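PDB 6OHB: guanine deaminase from Escherichia coli, which catalyses the zinc-dependent hydrolytic deamination of guanine to xanthine and ammonia, a step of purine breakdown. Local coordinates for residues L73-G77 with I377-L381; H158-R162 with Y429-R433. All coordinates share one frame; numbering follows the deposited sequence.

Contact 1. Residues L73-G77 with I377-L381; sequences LIVPG and IGNFL
The side chains of Phe-380 and Pro-76 cross at about a right angle, the phenyl group reaching the proline from the side of the peptide that precedes it. The leading atom is CZ of Phe-380, 3.6 Å from the backbone C of Val-75. Beside it, CE2 of Phe-380 lies 3.8 Å from CD of Pro-76. The ring approaches this peptide obliquely. What puts it there is the first torsion of Phe-380: CG stands anti to the carbonyl carbon (chi1 -62°), and the ring swings from the loop toward the strand. The side chain of Ile-74, two residues before the proline, also crosses that of Phe-380 at about a right angle. CG2 of Ile-74 touches CZ of Phe-380 at 4.0 Å, and the longer CG1 branch leads away from the loop.

This is the start of strand 73-84, which leads into the TIM-type barrel of the amidohydrolase superfamily, and the loop packing on it lies between helix 365-370 and strand 388-391. No hydrogen bond joins the two segments. A proline suits the place, having no N-H to leave without a partner and offering a compact, puckered apolar ring instead. CG of Pro-76 rests 3.3 Å from O of Gly-378. Gly-378 takes a positive phi (116°), where any side chain would collide with O of Ile-377. The amide of Asn-379 is held by OD1 to Lys-384 NZ and by ND2 to O of Val-18. Phe-15, edge-to-face, and Phe-50 meet the ring of Phe-380, and Phe-388 touches its side chain.

Contact 2. Residues H158-R162 with Y429-R433; sequences HINMR and YVDGR
Asn-160 and Asp-431 make the one direct hydrogen bond of this contact, from ND2 of Asn-160 to OD2 of Asp-431, 2.9 Å long with an N-H...O angle of 156°. The bond lies near the amide plane of Asn-160 but reaches OD2 from above the carboxylate, the two planes being 77° apart. Each side chain has its CG anti to the backbone N, which carries both polar ends out from their turns to meet across the gap. Both residues have positive phi, a conformation that asparagine and aspartate tolerate better than most: Asn-160 is the C-prime residue of a Schellman motif, and Asp-431 lies in the type I' turn from Val-430 to Arg-433, with Gly-432 beside it.

The closely packed side belongs to Val-430. CG1 of Val-430 lies 3.6 Å from O of Ile-159 and also meets CA of Met-161, so a compact branched residue fits against the backbone of the helix end. The other side is looser and wetter. A water donates to O of Ile-159 and to O of Val-430 and accepts from NH1 of the exposed Arg-433. This arginine also forms a salt bridge whose hydrogen bond, NH1 of Arg-433 to OD2 of Asp-431, is long and weak at 3.5 Å. An alanine in place of Asp-431 would probably leave ND2 of Asn-160 without its acceptor, its amide freer to turn, and the arginine without this carboxylate. Arg-201 binds the carbonyl oxygen of Asn-160 and touches Val-430 and Asp-431. The contact thus joins the end of helix 146-158 to the hairpin of strands 425-430 and 433-437, with Leu-131 of helix 116-132 touching Ile-159, Met-161 and Val-430.

In the fold
The centres of the two contacts lie about 14 Å apart, and their nearest atoms come within about 5 Å without touching. Along the chain their segments alternate: 73-77, 158-162, 377-381, 429-433. Strand 388-391 links them, pairing antiparallel with strand 73-84 of contact 1 on one side and with strand 425-430 of contact 2 on the other. Contact 1 packs a late loop on the strand that carries, at its far end, the zinc ligands His-82 and His-84, whereas contact 2 joins a helix end of the barrel to the C-terminal hairpin. Together they tie early and late parts of the chain where the smaller beta domain meets the catalytic barrel.

Contact 1. Residues L73-G77 with I377-L381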
ATOM      1  N   LEU A  73       1.587  18.645  12.155  1.00 40.97           N
ATOM      2  CA  LEU A  73       1.479  19.380  10.904  1.00 35.70           C
ATOM      3  C   LEU A  73       0.011  19.528  10.528  1.00 39.37           C
ATOM      4  O   LEU A  73      -0.714  18.537  10.450  1.00 32.99           O
ATOM      5  CB  LEU A  73       2.262  18.672   9.797  1.00 34.19           C
ATOM      6  CG  LEU A  73       2.881  19.560   8.719  1.00 49.67           C
ATOM      7  CD1 LEU A  73       4.213  20.138   9.197  1.00 55.16           C
ATOM      8  CD2 LEU A  73       3.069  18.745   7.449  1.00 52.27           C
ATOM      9  N   ILE A  74      -0.422  20.753  10.256  1.00 32.62           N
ATOM     10  CA  ILE A  74      -1.823  21.060  10.004  1.00 34.25           C
ATOM     11  C   ILE A  74      -1.982  21.337   8.517  1.00 33.19           C
ATOM     12  O   ILE A  74      -1.297  22.209   7.955  1.00 38.06           O
ATOM     13  CB  ILE A  74      -2.307  22.246  10.852  1.00 33.22           C
ATOM     14  CG1 ILE A  74      -2.003  21.991  12.327  1.00 32.89           C
ATOM     15  CG2 ILE A  74      -3.795  22.487  10.640  1.00 29.95           C
ATOM     16  CD1 ILE A  74      -2.475  23.118  13.249  1.00 30.80           C
ATOM     17  N   VAL A  75      -2.885  20.589   7.891  1.00 30.58           N
ATOM     18  CA  VAL A  75      -3.114  20.655   6.450  1.00 30.09           C
ATOM     19  C   VAL A  75      -4.600  20.875   6.215  1.00 25.66           C
ATOM     20  O   VAL A  75      -5.430  20.594   7.093  1.00 29.68           O
ATOM     21  CB  VAL A  75      -2.626  19.369   5.742  1.00 34.36           C
ATOM     22  CG1 VAL A  75      -1.166  19.134   6.041  1.00 36.05           C
ATOM     23  CG2 VAL A  75      -3.454  18.167   6.188  1.00 23.77           C
ATOM     24  N   PRO A  76      -4.974  21.397   5.050  1.00 31.42           N
ATOM     25  CA  PRO A  76      -6.400  21.473   4.723  1.00 33.38           C
ATOM     26  C   PRO A  76      -6.984  20.074   4.594  1.00 31.32           C
ATOM     27  O   PRO A  76      -6.281  19.115   4.271  1.00 33.82           O
ATOM     28  CB  PRO A  76      -6.424  22.219   3.383  1.00 34.06           C
ATOM     29  CG  PRO A  76      -5.093  22.892   3.286  1.00 37.17           C
ATOM     30  CD  PRO A  76      -4.134  22.002   4.004  1.00 32.32           C
ATOM     31  N   GLY A  77      -8.283  19.964   4.866  1.00 29.61           N
ATOM     32  CA  GLY A  77      -8.941  18.670   4.793  1.00 28.67           C
ATOM     33  C   GLY A  77      -8.803  18.051   3.413  1.00 33.40           C
ATOM     34  O   GLY A  77      -8.821  18.744   2.392  1.00 29.03           O
ATOM     35  N   ILE A 377     -12.952  25.836  -0.105  1.00 40.19           N
ATOM     36  CA  ILE A 377     -12.074  24.996   0.697  1.00 42.90           C
ATOM     37  C   ILE A 377     -10.736  24.864  -0.024  1.00 40.88           C
ATOM     38  O   ILE A 377     -10.564  25.336  -1.151  1.00 41.69           O
ATOM     39  CB  ILE A 377     -12.678  23.596   0.952  1.00 40.34           C
ATOM     40  CG1 ILE A 377     -12.896  22.864  -0.376  1.00 40.73           C
ATOM     41  CG2 ILE A 377     -13.981  23.695   1.733  1.00 36.72           C
ATOM     42  CD1 ILE A 377     -13.298  21.392  -0.217  1.00 41.69           C
ATOM     43  N   GLY A 378      -9.782  24.205   0.627  1.00 36.38           N
ATOM     44  CA  GLY A 378      -8.551  23.782  -0.014  1.00 38.71           C
ATOM     45  C   GLY A 378      -7.293  24.419   0.531  1.00 40.25           C
ATOM     46  O   GLY A 378      -6.197  23.888   0.296  1.00 36.47           O
ATOM     47  N   ASN A 379      -7.395  25.548   1.224  1.00 38.23           N
ATOM     48  CA  ASN A 379      -6.229  26.160   1.847  1.00 37.59           C
ATOM     49  C   ASN A 379      -6.708  27.040   2.998  1.00 38.02           C
ATOM     50  O   ASN A 379      -7.885  27.018   3.374  1.00 34.84           O
ATOM     51  CB  ASN A 379      -5.387  26.923   0.817  1.00 39.67           C
ATOM     52  CG  ASN A 379      -6.211  27.871  -0.041  1.00 42.31           C
ATOM     53  OD1 ASN A 379      -7.272  28.342   0.367  1.00 41.84           O
ATOM     54  ND2 ASN A 379      -5.720  28.150  -1.243  1.00 37.37           N
ATOM     55  N   PHE A 380      -5.780  27.800   3.579  1.00 36.71           N
ATOM     56  CA  PHE A 380      -6.057  28.608   4.758  1.00 39.54           C
ATOM     57  C   PHE A 380      -6.216  30.090   4.425  1.00 40.12           C
ATOM     58  O   PHE A 380      -5.889  30.949   5.250  1.00 37.89           O
ATOM     59  CB  PHE A 380      -4.959  28.403   5.803  1.00 35.23           C
ATOM     60  CG  PHE A 380      -4.853  26.988   6.295  1.00 35.64           C
ATOM     61  CD1 PHE A 380      -5.851  26.435   7.087  1.00 35.90           C
ATOM     62  CD2 PHE A 380      -3.766  26.201   5.954  1.00 37.91           C
ATOM     63  CE1 PHE A 380      -5.757  25.129   7.538  1.00 36.03           C
ATOM     64  CE2 PHE A 380      -3.668  24.896   6.395  1.00 31.59           C
ATOM     65  CZ  PHE A 380      -4.662  24.359   7.187  1.00 34.32           C
ATOM     66  N   LEU A 381      -6.711  30.406   3.230  1.00 37.04           N
ATOM     67  CA  LEU A 381      -6.970  31.795   2.877  1.00 41.40           C
ATOM     68  C   LEU A 381      -8.144  32.332   3.696  1.00 43.40           C
ATOM     69  O   LEU A 381      -9.134  31.618   3.902  1.00 43.21           O
ATOM     70  CB  LEU A 381      -7.284  31.930   1.387  1.00 33.37           C
ATOM     71  CG  LEU A 381      -6.183  31.639   0.368  1.00 42.63           C
ATOM     72  CD1 LEU A 381      -6.758  31.708  -1.041  1.00 39.84           C
ATOM     73  CD2 LEU A 381      -5.016  32.605   0.523  1.00 42.50           C
TER

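Contact 2. Residues H158-R162 with Y429-R433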
ATOM      1  N   HIS A 158     -25.453  16.214  10.062  1.00 42.38           N
ATOM      2  CA  HIS A 158     -25.324  16.303  11.514  1.00 48.70           C
ATOM      3  C   HIS A 158     -24.078  17.080  11.943  1.00 50.57           C
ATOM      4  O   HIS A 158     -24.097  17.761  12.975  1.00 46.23           O
ATOM      5  CB  HIS A 158     -25.309  14.910  12.137  1.00 51.55           C
ATOM      6  CG  HIS A 158     -25.292  14.927  13.633  1.00 55.83           C
ATOM      7  ND1 HIS A 158     -24.246  14.421  14.373  1.00 59.96           N
ATOM      8  CD2 HIS A 158     -26.185  15.416  14.527  1.00 59.53           C
ATOM      9  CE1 HIS A 158     -24.500  14.585  15.659  1.00 64.21           C
ATOM     10  NE2 HIS A 158     -25.670  15.188  15.779  1.00 65.46           N
ATOM     11  N   ILE A 159     -22.992  16.993  11.176  1.00 48.49           N
ATOM     12  CA  ILE A 159     -21.747  17.679  11.498  1.00 39.04           C
ATOM     13  C   ILE A 159     -21.483  18.843  10.554  1.00 45.33           C
ATOM     14  O   ILE A 159     -20.378  19.398  10.552  1.00 45.12           O
ATOM     15  CB  ILE A 159     -20.557  16.705  11.494  1.00 45.98           C
ATOM     16  CG1 ILE A 159     -20.356  16.126  10.089  1.00 39.16           C
ATOM     17  CG2 ILE A 159     -20.762  15.598  12.518  1.00 47.85           C
ATOM     18  CD1 ILE A 159     -18.995  15.499   9.872  1.00 41.35           C
ATOM     19  N   ASN A 160     -22.477  19.231   9.754  1.00 41.36           N
ATOM     20  CA  ASN A 160     -22.351  20.301   8.764  1.00 47.28           C
ATOM     21  C   ASN A 160     -21.144  20.082   7.848  1.00 46.40           C
ATOM     22  O   ASN A 160     -20.361  20.994   7.562  1.00 45.43           O
ATOM     23  CB  ASN A 160     -22.287  21.670   9.439  1.00 44.46           C
ATOM     24  CG  ASN A 160     -22.515  22.804   8.458  1.00 47.80           C
ATOM     25  OD1 ASN A 160     -23.094  22.609   7.385  1.00 50.25           O
ATOM     26  ND2 ASN A 160     -22.045  23.992   8.812  1.00 48.92           N
ATOM     27  N   MET A 161     -21.023  18.857   7.356  1.00 39.34           N
ATOM     28  CA  MET A 161     -19.979  18.495   6.412  1.00 40.75           C
ATOM     29  C   MET A 161     -20.339  19.001   5.019  1.00 39.83           C
ATOM     30  O   MET A 161     -21.515  19.061   4.646  1.00 40.12           O
ATOM     31  CB  MET A 161     -19.815  16.973   6.397  1.00 43.37           C
ATOM     32  CG  MET A 161     -18.717  16.428   5.510  1.00 47.36           C
ATOM     33  SD  MET A 161     -18.643  14.621   5.649  1.00 52.05           S
ATOM     34  CE  MET A 161     -16.965  14.380   6.213  1.00 47.15           C
ATOM     35  N   ARG A 162     -19.321  19.399   4.252  1.00 38.99           N
ATOM     36  CA  ARG A 162     -19.510  19.695   2.833  1.00 41.20           C
ATOM     37  C   ARG A 162     -19.279  18.416   2.039  1.00 43.37           C
ATOM     38  O   ARG A 162     -18.144  17.941   1.925  1.00 40.31           O
ATOM     39  CB  ARG A 162     -18.584  20.807   2.347  1.00 43.10           C
ATOM     40  CG  ARG A 162     -18.895  21.225   0.908  1.00 44.54           C
ATOM     41  CD  ARG A 162     -18.244  22.546   0.519  1.00 42.73           C
ATOM     42  NE  ARG A 162     -18.836  23.703   1.197  1.00 48.59           N
ATOM     43  CZ  ARG A 162     -19.910  24.365   0.770  1.00 48.42           C
ATOM     44  NH1 ARG A 162     -20.533  23.993  -0.340  1.00 45.92           N
ATOM     45  NH2 ARG A 162     -20.362  25.410   1.455  1.00 48.07           N
ATOM     46  N   TYR A 429     -11.044  18.646  11.978  1.00 29.18           N
ATOM     47  CA  TYR A 429     -11.963  19.757  12.174  1.00 38.26           C
ATOM     48  C   TYR A 429     -12.822  19.917  10.925  1.00 34.95           C
ATOM     49  O   TYR A 429     -12.295  19.993   9.805  1.00 32.63           O
ATOM     50  CB  TYR A 429     -11.204  21.065  12.437  1.00 30.78           C
ATOM     51  CG  TYR A 429     -10.626  21.221  13.830  1.00 39.14           C
ATOM     52  CD1 TYR A 429      -9.478  20.528  14.215  1.00 37.39           C
ATOM     53  CD2 TYR A 429     -11.216  22.079  14.759  1.00 38.43           C
ATOM     54  CE1 TYR A 429      -8.939  20.676  15.494  1.00 37.84           C
ATOM     55  CE2 TYR A 429     -10.687  22.231  16.037  1.00 38.15           C
ATOM     56  CZ  TYR A 429      -9.548  21.530  16.398  1.00 41.27           C
ATOM     57  OH  TYR A 429      -9.023  21.684  17.665  1.00 38.10           O
ATOM     58  N   VAL A 430     -14.135  19.996  11.121  1.00 33.17           N
ATOM     59  CA  VAL A 430     -15.082  20.254  10.042  1.00 39.00           C
ATOM     60  C   VAL A 430     -15.960  21.428  10.455  1.00 37.20           C
ATOM     61  O   VAL A 430     -16.479  21.453  11.578  1.00 34.70           O
ATOM     62  CB  VAL A 430     -15.936  19.012   9.723  1.00 32.76           C
ATOM     63  CG1 VAL A 430     -17.168  19.393   8.927  1.00 31.74           C
ATOM     64  CG2 VAL A 430     -15.103  17.981   8.964  1.00 36.23           C
ATOM     65  N   ASP A 431     -16.120  22.398   9.550  1.00 36.99           N
ATOM     66  CA  ASP A 431     -16.904  23.606   9.825  1.00 44.21           C
ATOM     67  C   ASP A 431     -16.375  24.330  11.068  1.00 40.92           C
ATOM     68  O   ASP A 431     -17.139  24.803  11.911  1.00 41.18           O
ATOM     69  CB  ASP A 431     -18.396  23.277   9.959  1.00 42.06           C
ATOM     70  CG  ASP A 431     -19.271  24.521   9.988  1.00 50.28           C
ATOM     71  OD1 ASP A 431     -19.086  25.400   9.119  1.00 52.08           O
ATOM     72  OD2 ASP A 431     -20.144  24.612  10.879  1.00 51.76           O
ATOM     73  N   GLY A 432     -15.051  24.356  11.214  1.00 43.44           N
ATOM     74  CA  GLY A 432     -14.437  25.014  12.347  1.00 42.73           C
ATOM     75  C   GLY A 432     -14.620  24.293  13.660  1.00 40.48           C
ATOM     76  O   GLY A 432     -14.319  24.860  14.713  1.00 43.09           O
ATOM     77  N   ARG A 433     -15.080  23.053  13.627  1.00 41.03           N
ATOM     78  CA  ARG A 433     -15.424  22.306  14.824  1.00 45.58           C
ATOM     79  C   ARG A 433     -14.636  21.003  14.846  1.00 43.60           C
ATOM     80  O   ARG A 433     -14.514  20.323  13.821  1.00 39.82           O
ATOM     81  CB  ARG A 433     -16.931  22.022  14.838  1.00 47.25           C
ATOM     82  CG  ARG A 433     -17.512  21.579  16.160  1.00 54.13           C
ATOM     83  CD  ARG A 433     -19.030  21.731  16.131  1.00 60.52           C
ATOM     84  NE  ARG A 433     -19.436  23.117  15.889  1.00 61.06           N
ATOM     85  CZ  ARG A 433     -20.008  23.556  14.769  1.00 63.21           C
ATOM     86  NH1 ARG A 433     -20.252  22.718  13.766  1.00 51.12           N
ATOM     87  NH2 ARG A 433     -20.333  24.841  14.651  1.00 63.44           N
TER
HETATM   88  O   HOH W   1     -19.003  20.409  12.628  1.00 42.93           O